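Local coordinates for protein aldehyde dehydrogenase (Listeria monocytogenes, PDB 3K9D) that probably acts as an aldehyde dehydrogenase, oxidising an aldehyde or oxo group with NAD or NADP as electron acceptor, at residues A[390-394]-A[395-399]. Numbering follows the deposited sequence.
Sequences LKKPV and SRLLV
L397 reaches back from strand 396-399, the last of this chain's parallel sheet, to meet K392 and V394, on the short link that leads out of helix 382-391. L397 CD1 lies 3.9 Å from K392 CB, against the aliphatic root of the lysine, and the two side chains cross at a slant. The lysine chain kinks three times beyond CG, and K392 engages F388 in a cation-pi contact. V394 points one methyl into the corner: chi1 -64° places CG2 in the gap flanked by N and C. There V394 CG2 lies 4.0 Å from L397 CB and 3.5 Å from R396 O. An inverse gamma turn centred on P393, closed by V394 N to K392 O (2.7 Å), bends the chain between K392 and V394. S395 and R396 turn elsewhere: S395 OG bonds to G372 O, and the R396 guanidinium to N433 OD1 and G421 O. V394 O accepts a bond from R443 NE of the second subunit; a strand of that subunit continues the sheet parallel to 396-399. The local contact is thus mainly apolar, with no hydrogen bond between 390-394 and 395-399, and joins link to strand in a beta-alpha-beta unit, while the hydrogen bonds of S395, R396 and V394 O run outward.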
# COMPACT_ATOMS: atom_id res chain seq x y z
N LEU A 390 -18.18 -11.87 8.51
CA LEU A 390 -18.63 -10.97 7.45
C LEU A 390 -18.87 -9.53 7.93
O LEU A 390 -19.05 -8.63 7.13
CB LEU A 390 -19.90 -11.55 6.82
CG LEU A 390 -19.79 -12.79 5.93
CD1 LEU A 390 -21.16 -13.42 5.72
CD2 LEU A 390 -19.17 -12.44 4.59
N LYS A 391 -18.87 -9.33 9.25
CA LYS A 391 -19.39 -8.09 9.80
C LYS A 391 -18.49 -7.32 10.76
O LYS A 391 -18.52 -6.09 10.77
CB LYS A 391 -20.78 -8.33 10.42
CG LYS A 391 -21.88 -8.36 9.40
CD LYS A 391 -23.26 -8.47 10.04
CE LYS A 391 -24.35 -8.34 8.98
NZ LYS A 391 -24.32 -9.41 7.93
N LYS A 392 -17.72 -8.03 11.59
CA LYS A 392 -16.86 -7.38 12.59
C LYS A 392 -15.74 -6.60 11.93
O LYS A 392 -14.99 -7.17 11.13
CB LYS A 392 -16.27 -8.40 13.58
CG LYS A 392 -17.28 -9.26 14.38
CD LYS A 392 -18.09 -8.47 15.40
CE LYS A 392 -19.46 -8.09 14.86
NZ LYS A 392 -20.36 -9.21 14.42
N PRO A 393 -15.61 -5.29 12.25
CA PRO A 393 -14.63 -4.46 11.53
C PRO A 393 -13.19 -4.69 11.99
O PRO A 393 -12.59 -3.82 12.65
CB PRO A 393 -15.11 -3.03 11.80
CG PRO A 393 -15.80 -3.12 13.17
CD PRO A 393 -16.34 -4.53 13.29
N VAL A 394 -12.64 -5.85 11.67
CA VAL A 394 -11.26 -6.22 12.02
C VAL A 394 -10.57 -6.81 10.81
O VAL A 394 -11.23 -7.15 9.83
CB VAL A 394 -11.17 -7.24 13.21
CG1 VAL A 394 -11.72 -6.64 14.51
CG2 VAL A 394 -11.86 -8.56 12.87
N SER A 395 -9.26 -6.95 10.88
CA SER A 395 -8.49 -7.59 9.81
C SER A 395 -8.14 -9.03 10.13
O SER A 395 -7.86 -9.83 9.23
CB SER A 395 -7.23 -6.80 9.52
OG SER A 395 -7.57 -5.47 9.14
N ARG A 396 -8.16 -9.36 11.42
CA ARG A 396 -7.91 -10.74 11.84
C ARG A 396 -8.96 -11.12 12.88
O ARG A 396 -9.08 -10.49 13.92
CB ARG A 396 -6.46 -10.94 12.34
CG ARG A 396 -6.01 -9.98 13.44
CD ARG A 396 -4.50 -9.86 13.62
NE ARG A 396 -3.78 -9.51 12.39
CZ ARG A 396 -3.80 -8.32 11.77
NH1 ARG A 396 -4.52 -7.31 12.22
NH2 ARG A 396 -3.08 -8.17 10.66
N LEU A 397 -9.75 -12.14 12.56
CA LEU A 397 -10.74 -12.63 13.51
C LEU A 397 -10.38 -14.03 13.98
O LEU A 397 -10.35 -14.98 13.21
CB LEU A 397 -12.15 -12.58 12.93
CG LEU A 397 -13.29 -12.33 13.92
CD1 LEU A 397 -14.47 -11.80 13.16
CD2 LEU A 397 -13.68 -13.57 14.68
N LEU A 398 -10.12 -14.15 15.26
CA LEU A 398 -9.58 -15.40 15.78
C LEU A 398 -10.66 -16.29 16.37
O LEU A 398 -11.52 -15.83 17.11
CB LEU A 398 -8.47 -15.10 16.78
CG LEU A 398 -7.44 -14.13 16.19
CD1 LEU A 398 -6.49 -13.73 17.27
CD2 LEU A 398 -6.70 -14.71 14.98
N VAL A 399 -10.62 -17.57 15.99
CA VAL A 399 -11.59 -18.54 16.46
C VAL A 399 -10.89 -19.61 17.31
O VAL A 399 -9.95 -20.26 16.84
CB VAL A 399 -12.40 -19.18 15.30
CG1 VAL A 399 -13.49 -20.09 15.84
CG2 VAL A 399 -13.01 -18.09 14.39